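Local coordinates for protein esterase (PDB 3D7R) that probably hydrolyses ester bonds, as a putative esterase of the alpha/beta hydrolase fold from Staphylococcus aureus, at residues K98-H103 and E129-I134; F87-R92 and K121-T126; R51-R56 and N229-K234. One frame throughout, in Å; residues are numbered along the deposited sequence.

Overall arrangement
Interactions 1 and 2 lie close together at one part of the central sheet, their centres about 10 Å apart, while interaction 3 stands apart, about 24 Å from interaction 1 and about 32 Å from interaction 2, centre to centre. Strand 129-133 lies between strands 98-102 and 84-90, parallel to the first and antiparallel to the second, and helix 113-126 packs against the latter in interaction 2. E129 links the two: its OE2 is 2.6 Å from N90 ND2, a probable hydrogen bond. Interaction 3 joins two helices on the other side of the chain's centre from interaction 2. A bound sodium ion lies about 5 Å from the V131 side chain.

Interaction 1 (K98-H103 and E129-I134); sequences KILYIH and EVVLPI
The carboxylate of E129 is gripped through both oxygens: K98 NZ forms a salt bridge to E129 OE1 at 2.7 Å, R88 pairs with the same oxygen, and N90 holds OE2. K98 and E129 run side by side from adjacent strands, and the ammonium meets OE1 from above the carboxylate plane, 54° out of it. A bend at chi2 of K98 (-77°) brings NZ to OE1. Together K98, R88 and N90 probably stabilise the buried carboxylate. Between the strands, I99 N donates to E129 O, V131 N to I99 O at 2.7 Å, and Y101 N to V131 O, all nearly straight. L100 CD1 meets the P133 ring at CD, 3.9 Å away; on the other face Y101 CB rests on V130 CG1, also at 3.9 Å. Where the direct backbone bonds cease, a water takes over, donating to Y101 O and P133 O and accepting from H103 N. The H103 ring presents its edge to P133 O. With helix 113-126 covering the face of I99 and V130, this parallel pair belongs to a beta-alpha-beta crossover of the alpha/beta hydrolase fold.

Interaction 2 (F87-R92 and K121-T126); sequences FRFNFR and KITLST
The ring of F91 lies broadside to L124, the two side chains crossing at about a right angle. L124 CG sits almost over the ring centre, 3.7 Å from the centroid and 9° off the ring normal, a CH-pi contact, while L124 CD1 reaches F91 CD1 at 3.7 Å over the same face. CG of F91 is turned away from its own backbone N (chi1 -174°), which swings the ring out from the strand end to meet the helix. R92 CG covers the opposite face toward its rim, so the phenyl is held between aliphatic groups. One residue earlier on the helix, T123 directs its two branches differently: CG2 presses on the backbone at N90 CA, 3.6 Å away, whereas OG1 approaches F89 CB at 3.3 Å. That hydroxyl is hydrogen-bonded to L119 O within its own helix, and its approach to F89 is a van der Waals contact. F89 lies across the threonine, and its ring goes on to meet W116. Largely apolar, with no hydrogen bond between the segments, the contact seats the last turn of helix 113-126 on the end of strand 84-90, the helix-on-sheet layering of an alpha/beta hydrolase.

Interaction 3 (R51-R56 and N229-K234); sequences RFFYKR and NEIMKK
Apolar contacts dominate where F52 and F53 face I231 and K234. F52 chi1 of -178° sets CG opposite the backbone N and carries CE2 to I231 CD1, 3.6 Å away, which approaches the ring obliquely. I231 also takes part from further back along its chain, its CG1 lying 4.2 Å from F53 CE1. R56 CG, of the same helix as F52, covers one face of the F52 ring. A CH-pi contact is the second kind: K234 CG lies over one face of the F53 ring, offset toward the rim, 4.2 Å from its centroid and 19° off the normal. The lysine chain and the phenyl slide past each other in opposite directions, and K234 CB touches F53 CZ at 3.6 Å. Edge contacts form the third, for in the plane of the same ring E230 O lies 3.6 Å from F53 CZ, with I231 CA also at the rim. Phenylalanine rings thus do most of the bridging, and the axes of segments 51-56 and 229-234 approach to 11.9 Å at an angle of 50°. With no hydrogen bond or salt bridge between the segments, their association here rests mainly on hydrophobic and dispersion contacts, including the aliphatic part of K234, with the E230 carbonyl oxygen at the F53 ring edge probably adding a weak electrostatic term.

Interaction 1 (K98-H103 and E129-I134)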
loop_
_atom_site.group_PDB
_atom_site.type_symbol
_atom_site.label_atom_id
_atom_site.label_comp_id
_atom_site.label_asym_id
_atom_site.label_seq_id
_atom_site.Cartn_x
_atom_site.Cartn_y
_atom_site.Cartn_z
ATOM N N LYS A 98 0.168 -14.629 8.647
ATOM C CA LYS A 98 0.481 -14.008 7.355
ATOM C C LYS A 98 0.239 -12.502 7.346
ATOM O O LYS A 98 -0.718 -12.018 7.965
ATOM C CB LYS A 98 -0.383 -14.610 6.236
ATOM C CG LYS A 98 -0.633 -16.126 6.294
ATOM C CD LYS A 98 0.569 -16.914 5.824
ATOM C CE LYS A 98 0.254 -18.417 5.717
ATOM N NZ LYS A 98 1.529 -19.183 5.735
ATOM N N ILE A 99 1.086 -11.781 6.604
ATOM C CA ILE A 99 0.788 -10.396 6.203
ATOM C C ILE A 99 0.578 -10.397 4.685
ATOM O O ILE A 99 1.489 -10.737 3.920
ATOM C CB ILE A 99 1.917 -9.404 6.552
ATOM C CG1 ILE A 99 2.057 -9.254 8.067
ATOM C CG2 ILE A 99 1.644 -8.017 5.901
ATOM C CD1 ILE A 99 3.416 -8.650 8.527
ATOM N N LEU A 100 -0.637 -10.068 4.258
ATOM C CA LEU A 100 -0.904 -9.844 2.841
ATOM C C LEU A 100 -0.443 -8.433 2.529
ATOM O O LEU A 100 -1.076 -7.462 2.956
ATOM C CB LEU A 100 -2.410 -9.998 2.534
ATOM C CG LEU A 100 -2.855 -9.785 1.080
ATOM C CD1 LEU A 100 -1.983 -10.597 0.086
ATOM C CD2 LEU A 100 -4.337 -10.129 0.904
ATOM N N TYR A 101 0.651 -8.308 1.783
ATOM C CA TYR A 101 1.227 -6.986 1.531
ATOM C C TYR A 101 0.875 -6.453 0.148
ATOM O O TYR A 101 1.251 -7.069 -0.857
ATOM C CB TYR A 101 2.763 -6.969 1.738
ATOM C CG TYR A 101 3.278 -5.543 1.828
ATOM C CD1 TYR A 101 3.508 -4.935 3.069
ATOM C CD2 TYR A 101 3.472 -4.785 0.678
ATOM C CE1 TYR A 101 3.937 -3.617 3.147
ATOM C CE2 TYR A 101 3.899 -3.478 0.748
ATOM C CZ TYR A 101 4.120 -2.899 1.982
ATOM O OH TYR A 101 4.530 -1.597 2.036
ATOM N N ILE A 102 0.203 -5.295 0.103
ATOM C CA ILE A 102 -0.218 -4.661 -1.161
ATOM C C ILE A 102 0.708 -3.466 -1.454
ATOM O O ILE A 102 0.606 -2.417 -0.811
ATOM C CB ILE A 102 -1.711 -4.204 -1.114
ATOM C CG1 ILE A 102 -2.649 -5.319 -0.569
ATOM C CG2 ILE A 102 -2.159 -3.702 -2.491
ATOM C CD1 ILE A 102 -2.577 -6.692 -1.311
ATOM N N HIS A 103 1.614 -3.636 -2.417
ATOM C CA HIS A 103 2.692 -2.690 -2.620
ATOM C C HIS A 103 2.229 -1.393 -3.307
ATOM O O HIS A 103 1.275 -1.401 -4.094
ATOM C CB HIS A 103 3.825 -3.348 -3.406
ATOM C CG HIS A 103 3.504 -3.570 -4.853
ATOM N ND1 HIS A 103 3.654 -2.586 -5.805
ATOM C CD2 HIS A 103 3.066 -4.667 -5.514
ATOM C CE1 HIS A 103 3.327 -3.066 -6.992
ATOM N NE2 HIS A 103 2.970 -4.329 -6.844
ATOM N N GLU A 129 4.764 -14.548 7.903
ATOM C CA GLU A 129 5.089 -14.749 6.506
ATOM C C GLU A 129 4.481 -13.608 5.692
ATOM O O GLU A 129 3.256 -13.399 5.712
ATOM C CB GLU A 129 4.537 -16.081 6.012
ATOM C CG GLU A 129 4.749 -16.301 4.539
ATOM C CD GLU A 129 4.404 -17.714 4.128
ATOM O OE1 GLU A 129 3.198 -17.993 3.923
ATOM O OE2 GLU A 129 5.350 -18.524 3.987
ATOM N N VAL A 130 5.330 -12.879 4.972
ATOM C CA VAL A 130 4.854 -11.737 4.178
ATOM C C VAL A 130 4.563 -12.206 2.757
ATOM O O VAL A 130 5.419 -12.836 2.113
ATOM C CB VAL A 130 5.866 -10.589 4.177
ATOM C CG1 VAL A 130 5.436 -9.455 3.186
ATOM C CG2 VAL A 130 6.032 -10.041 5.594
ATOM N N VAL A 131 3.357 -11.912 2.287
ATOM C CA VAL A 131 2.904 -12.389 0.974
ATOM C C VAL A 131 2.745 -11.194 0.030
ATOM O O VAL A 131 1.961 -10.261 0.296
ATOM C CB VAL A 131 1.582 -13.195 1.082
ATOM C CG1 VAL A 131 1.147 -13.725 -0.299
ATOM C CG2 VAL A 131 1.739 -14.379 2.080
ATOM N N LEU A 132 3.502 -11.243 -1.060
ATOM C CA LEU A 132 3.592 -10.154 -2.037
ATOM C C LEU A 132 3.022 -10.591 -3.394
ATOM O O LEU A 132 3.748 -11.123 -4.225
ATOM C CB LEU A 132 5.065 -9.715 -2.194
ATOM C CG LEU A 132 5.421 -8.623 -3.226
ATOM C CD1 LEU A 132 4.700 -7.311 -2.917
ATOM C CD2 LEU A 132 6.944 -8.424 -3.345
ATOM N N PRO A 133 1.705 -10.373 -3.617
ATOM C CA PRO A 133 1.102 -10.577 -4.952
ATOM C C PRO A 133 1.453 -9.473 -5.964
ATOM O O PRO A 133 1.361 -8.284 -5.650
ATOM C CB PRO A 133 -0.390 -10.574 -4.659
ATOM C CG PRO A 133 -0.536 -9.664 -3.431
ATOM C CD PRO A 133 0.721 -9.937 -2.613
ATOM N N ILE A 134 1.880 -9.868 -7.165
ATOM C CA ILE A 134 2.125 -8.895 -8.228
ATOM C C ILE A 134 0.790 -8.741 -8.988
ATOM O O ILE A 134 0.570 -9.385 -10.004
ATOM C CB ILE A 134 3.300 -9.327 -9.146
ATOM C CG1 ILE A 134 4.549 -9.688 -8.321
ATOM C CG2 ILE A 134 3.627 -8.246 -10.177
ATOM C CD1 ILE A 134 5.024 -8.604 -7.301
HETATM O O HOH W 1 1.239 -6.528 -3.476
#

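Interaction 2 (F87-R92 and K121-T126)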
loop_
_atom_site.group_PDB
_atom_site.type_symbol
_atom_site.label_atom_id
_atom_site.label_comp_id
_atom_site.label_asym_id
_atom_site.label_seq_id
_atom_site.Cartn_x
_atom_site.Cartn_y
_atom_site.Cartn_z
ATOM N N PHE A 87 5.082 -13.757 -4.357
ATOM C CA PHE A 87 6.285 -14.051 -3.572
ATOM C C PHE A 87 5.912 -14.189 -2.101
ATOM O O PHE A 87 5.069 -13.446 -1.608
ATOM C CB PHE A 87 7.316 -12.930 -3.751
ATOM C CG PHE A 87 7.796 -12.802 -5.163
ATOM C CD1 PHE A 87 8.888 -13.554 -5.602
ATOM C CD2 PHE A 87 7.137 -11.951 -6.068
ATOM C CE1 PHE A 87 9.328 -13.466 -6.942
ATOM C CE2 PHE A 87 7.580 -11.842 -7.392
ATOM C CZ PHE A 87 8.662 -12.604 -7.832
ATOM N N ARG A 88 6.532 -15.138 -1.399
ATOM C CA ARG A 88 6.360 -15.219 0.046
ATOM C C ARG A 88 7.717 -15.142 0.714
ATOM O O ARG A 88 8.670 -15.780 0.263
ATOM C CB ARG A 88 5.654 -16.513 0.423
ATOM C CG ARG A 88 4.232 -16.609 -0.149
ATOM C CD ARG A 88 3.388 -17.548 0.698
ATOM N NE ARG A 88 2.153 -17.960 0.034
ATOM C CZ ARG A 88 1.211 -18.685 0.623
ATOM N NH1 ARG A 88 1.356 -19.042 1.890
ATOM N NH2 ARG A 88 0.126 -19.047 -0.059
ATOM N N PHE A 89 7.794 -14.346 1.773
ATOM C CA PHE A 89 8.985 -14.241 2.582
ATOM C C PHE A 89 8.665 -14.854 3.937
ATOM O O PHE A 89 7.633 -14.527 4.543
ATOM C CB PHE A 89 9.369 -12.783 2.860
ATOM C CG PHE A 89 9.560 -11.926 1.626
ATOM C CD1 PHE A 89 10.827 -11.474 1.273
ATOM C CD2 PHE A 89 8.460 -11.529 0.860
ATOM C CE1 PHE A 89 11.010 -10.667 0.144
ATOM C CE2 PHE A 89 8.612 -10.719 -0.252
ATOM C CZ PHE A 89 9.903 -10.281 -0.616
ATOM N N ASN A 90 9.563 -15.702 4.435
ATOM C CA ASN A 90 9.447 -16.136 5.815
ATOM C C ASN A 90 10.824 -16.304 6.444
ATOM O O ASN A 90 11.832 -16.456 5.739
ATOM C CB ASN A 90 8.531 -17.372 5.980
ATOM C CG ASN A 90 8.891 -18.509 5.051
ATOM O OD1 ASN A 90 10.018 -19.008 5.062
ATOM N ND2 ASN A 90 7.923 -18.947 4.259
ATOM N N PHE A 91 10.862 -16.251 7.765
ATOM C CA PHE A 91 12.124 -16.290 8.505
ATOM C C PHE A 91 11.992 -17.309 9.645
ATOM O O PHE A 91 10.941 -17.383 10.307
ATOM C CB PHE A 91 12.443 -14.893 9.037
ATOM C CG PHE A 91 13.808 -14.775 9.702
ATOM C CD1 PHE A 91 14.968 -15.021 8.991
ATOM C CD2 PHE A 91 13.907 -14.389 11.034
ATOM C CE1 PHE A 91 16.230 -14.898 9.612
ATOM C CE2 PHE A 91 15.160 -14.271 11.668
ATOM C CZ PHE A 91 16.312 -14.526 10.950
ATOM N N ARG A 92 13.036 -18.106 9.849
ATOM C CA ARG A 92 13.046 -19.128 10.903
ATOM C C ARG A 92 11.817 -20.049 10.876
ATOM O O ARG A 92 11.324 -20.468 11.932
ATOM C CB ARG A 92 13.257 -18.477 12.288
ATOM C CG ARG A 92 14.696 -17.985 12.463
ATOM C CD ARG A 92 14.910 -17.136 13.713
ATOM N NE ARG A 92 16.297 -16.665 13.761
ATOM C CZ ARG A 92 16.755 -15.763 14.620
ATOM N NH1 ARG A 92 15.942 -15.221 15.515
ATOM N NH2 ARG A 92 18.030 -15.400 14.575
ATOM N N LYS A 121 12.750 -6.830 5.903
ATOM C CA LYS A 121 12.836 -6.326 7.279
ATOM C C LYS A 121 11.591 -6.611 8.108
ATOM O O LYS A 121 11.712 -7.004 9.267
ATOM C CB LYS A 121 13.121 -4.816 7.327
ATOM C CG LYS A 121 14.421 -4.387 6.631
ATOM C CD LYS A 121 15.203 -3.408 7.492
ATOM C CE LYS A 121 16.321 -2.739 6.699
ATOM N NZ LYS A 121 17.339 -3.657 6.127
ATOM N N ILE A 122 10.407 -6.393 7.528
ATOM C CA ILE A 122 9.160 -6.637 8.255
ATOM C C ILE A 122 9.024 -8.127 8.598
ATOM O O ILE A 122 8.566 -8.489 9.704
ATOM C CB ILE A 122 7.913 -6.159 7.439
ATOM C CG1 ILE A 122 7.856 -4.622 7.377
ATOM C CG2 ILE A 122 6.606 -6.692 8.057
ATOM C CD1 ILE A 122 6.943 -4.097 6.279
ATOM N N THR A 123 9.388 -8.986 7.637
ATOM C CA THR A 123 9.373 -10.429 7.874
ATOM C C THR A 123 10.236 -10.772 9.093
ATOM O O THR A 123 9.799 -11.468 10.001
ATOM C CB THR A 123 9.909 -11.220 6.646
ATOM O OG1 THR A 123 9.154 -10.871 5.481
ATOM C CG2 THR A 123 9.834 -12.764 6.881
ATOM N N LEU A 124 11.471 -10.281 9.099
ATOM C CA LEU A 124 12.410 -10.586 10.165
ATOM C C LEU A 124 11.991 -9.987 11.508
ATOM O O LEU A 124 12.264 -10.588 12.558
ATOM C CB LEU A 124 13.827 -10.133 9.781
ATOM C CG LEU A 124 14.705 -11.188 9.077
ATOM C CD1 LEU A 124 14.144 -11.616 7.731
ATOM C CD2 LEU A 124 16.130 -10.646 8.912
ATOM N N SER A 125 11.325 -8.822 11.482
ATOM C CA SER A 125 10.853 -8.191 12.735
ATOM C C SER A 125 9.566 -8.763 13.312
ATOM O O SER A 125 9.421 -8.878 14.533
ATOM C CB SER A 125 10.695 -6.673 12.558
ATOM O OG SER A 125 11.918 -6.112 12.120
ATOM N N THR A 126 8.608 -9.090 12.450
ATOM C CA THR A 126 7.304 -9.563 12.910
ATOM C C THR A 126 7.248 -11.085 13.056
ATOM O O THR A 126 6.444 -11.612 13.841
ATOM C CB THR A 126 6.183 -9.144 11.942
ATOM O OG1 THR A 126 6.401 -9.770 10.674
ATOM C CG2 THR A 126 6.170 -7.603 11.756
#

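Interaction 3 (R51-R56 and N229-K234)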
loop_
_atom_site.group_PDB
_atom_site.type_symbol
_atom_site.label_atom_id
_atom_site.label_comp_id
_atom_site.label_asym_id
_atom_site.label_seq_id
_atom_site.Cartn_x
_atom_site.Cartn_y
_atom_site.Cartn_z
ATOM N N ARG A 51 3.787 8.819 -22.540
ATOM C CA ARG A 51 5.084 8.114 -22.532
ATOM C C ARG A 51 5.221 7.145 -21.355
ATOM O O ARG A 51 5.738 6.034 -21.503
ATOM C CB ARG A 51 6.252 9.109 -22.542
ATOM C CG ARG A 51 6.360 9.902 -23.868
ATOM C CD ARG A 51 7.704 10.608 -24.002
ATOM N NE ARG A 51 7.726 11.851 -23.236
ATOM C CZ ARG A 51 7.609 13.064 -23.775
ATOM N NH1 ARG A 51 7.468 13.210 -25.091
ATOM N NH2 ARG A 51 7.631 14.139 -22.997
ATOM N N PHE A 52 4.758 7.580 -20.186
ATOM C CA PHE A 52 4.690 6.739 -18.998
ATOM C C PHE A 52 3.807 5.515 -19.226
ATOM O O PHE A 52 4.249 4.403 -18.970
ATOM C CB PHE A 52 4.151 7.553 -17.816
ATOM C CG PHE A 52 4.082 6.789 -16.517
ATOM C CD1 PHE A 52 5.232 6.595 -15.749
ATOM C CD2 PHE A 52 2.865 6.305 -16.044
ATOM C CE1 PHE A 52 5.183 5.917 -14.519
ATOM C CE2 PHE A 52 2.792 5.618 -14.803
ATOM C CZ PHE A 52 3.967 5.428 -14.040
ATOM N N PHE A 53 2.571 5.718 -19.701
ATOM C CA PHE A 53 1.665 4.594 -19.984
ATOM C C PHE A 53 2.249 3.632 -21.007
ATOM O O PHE A 53 2.151 2.425 -20.842
ATOM C CB PHE A 53 0.271 5.057 -20.444
ATOM C CG PHE A 53 -0.557 5.710 -19.350
ATOM C CD1 PHE A 53 -0.400 5.337 -18.012
ATOM C CD2 PHE A 53 -1.496 6.692 -19.665
ATOM C CE1 PHE A 53 -1.155 5.932 -17.007
ATOM C CE2 PHE A 53 -2.278 7.303 -18.648
ATOM C CZ PHE A 53 -2.090 6.924 -17.329
ATOM N N TYR A 54 2.829 4.173 -22.075
ATOM C CA TYR A 54 3.515 3.356 -23.077
ATOM C C TYR A 54 4.588 2.456 -22.427
ATOM O O TYR A 54 4.594 1.231 -22.627
ATOM C CB TYR A 54 4.162 4.236 -24.157
ATOM C CG TYR A 54 4.982 3.433 -25.156
ATOM C CD1 TYR A 54 4.387 2.918 -26.309
ATOM C CD2 TYR A 54 6.344 3.197 -24.955
ATOM C CE1 TYR A 54 5.124 2.189 -27.242
ATOM C CE2 TYR A 54 7.095 2.458 -25.886
ATOM C CZ TYR A 54 6.468 1.964 -27.025
ATOM O OH TYR A 54 7.174 1.229 -27.964
ATOM N N LYS A 55 5.478 3.071 -21.651
ATOM C CA LYS A 55 6.523 2.340 -20.916
ATOM C C LYS A 55 5.945 1.292 -19.950
ATOM O O LYS A 55 6.407 0.148 -19.912
ATOM C CB LYS A 55 7.413 3.324 -20.130
ATOM C CG LYS A 55 8.642 2.665 -19.508
ATOM C CD LYS A 55 9.606 3.691 -18.898
ATOM C CE LYS A 55 10.929 3.023 -18.500
ATOM N NZ LYS A 55 10.767 2.016 -17.404
ATOM N N ARG A 56 4.938 1.682 -19.170
ATOM C CA ARG A 56 4.409 0.767 -18.143
ATOM C C ARG A 56 3.685 -0.431 -18.771
ATOM O O ARG A 56 3.765 -1.543 -18.274
ATOM C CB ARG A 56 3.477 1.493 -17.157
ATOM C CG ARG A 56 4.123 2.607 -16.297
ATOM C CD ARG A 56 5.468 2.199 -15.680
ATOM N NE ARG A 56 5.406 0.870 -15.064
ATOM C CZ ARG A 56 6.476 0.115 -14.817
ATOM N NH1 ARG A 56 7.686 0.590 -15.095
ATOM N NH2 ARG A 56 6.342 -1.100 -14.272
ATOM N N ASN A 229 -3.891 11.840 -10.290
ATOM C CA ASN A 229 -5.153 11.959 -11.045
ATOM C C ASN A 229 -5.112 11.156 -12.353
ATOM O O ASN A 229 -5.973 10.307 -12.615
ATOM C CB ASN A 229 -5.478 13.428 -11.381
ATOM C CG ASN A 229 -5.885 14.266 -10.147
ATOM O OD1 ASN A 229 -6.016 15.489 -10.244
ATOM N ND2 ASN A 229 -6.076 13.623 -9.010
ATOM N N GLU A 230 -4.098 11.419 -13.170
ATOM C CA GLU A 230 -4.019 10.828 -14.510
ATOM C C GLU A 230 -3.842 9.314 -14.448
ATOM O O GLU A 230 -4.497 8.562 -15.174
ATOM C CB GLU A 230 -2.893 11.477 -15.318
ATOM C CG GLU A 230 -3.160 12.937 -15.706
ATOM C CD GLU A 230 -4.367 13.093 -16.629
ATOM O OE1 GLU A 230 -4.457 12.413 -17.672
ATOM O OE2 GLU A 230 -5.243 13.896 -16.300
ATOM N N ILE A 231 -2.967 8.851 -13.573
ATOM C CA ILE A 231 -2.765 7.403 -13.460
ATOM C C ILE A 231 -4.039 6.716 -12.953
ATOM O O ILE A 231 -4.479 5.717 -13.516
ATOM C CB ILE A 231 -1.569 7.057 -12.574
ATOM C CG1 ILE A 231 -0.271 7.569 -13.214
ATOM C CG2 ILE A 231 -1.490 5.517 -12.339
ATOM C CD1 ILE A 231 0.943 7.393 -12.289
HETATM N N MSE A 232 -4.644 7.279 -11.919
HETATM C CA MSE A 232 -5.851 6.689 -11.316
HETATM C C MSE A 232 -7.065 6.733 -12.239
HETATM O O MSE A 232 -7.877 5.799 -12.228
HETATM C CB MSE A 232 -6.167 7.324 -9.948
HETATM C CG MSE A 232 -5.048 7.145 -8.935
HETATM SE SE MSE A 232 -4.813 5.265 -8.463
HETATM C CE MSE A 232 -6.439 4.998 -7.428
ATOM N N LYS A 233 -7.174 7.790 -13.044
ATOM C CA LYS A 233 -8.218 7.873 -14.039
ATOM C C LYS A 233 -8.104 6.714 -15.030
ATOM O O LYS A 233 -9.107 6.091 -15.380
ATOM C CB LYS A 233 -8.183 9.230 -14.768
ATOM C CG LYS A 233 -8.966 10.351 -14.053
ATOM C CD LYS A 233 -8.661 11.739 -14.666
ATOM C CE LYS A 233 -9.130 12.893 -13.740
ATOM N NZ LYS A 233 -8.563 14.244 -14.141
ATOM N N LYS A 234 -6.881 6.409 -15.461
ATOM C CA LYS A 234 -6.655 5.290 -16.390
ATOM C C LYS A 234 -7.098 3.944 -15.762
ATOM O O LYS A 234 -7.825 3.163 -16.384
ATOM C CB LYS A 234 -5.188 5.242 -16.808
ATOM C CG LYS A 234 -4.845 4.133 -17.809
ATOM C CD LYS A 234 -5.496 4.415 -19.157
ATOM C CE LYS A 234 -4.584 4.079 -20.299
ATOM N NZ LYS A 234 -5.239 4.472 -21.569
#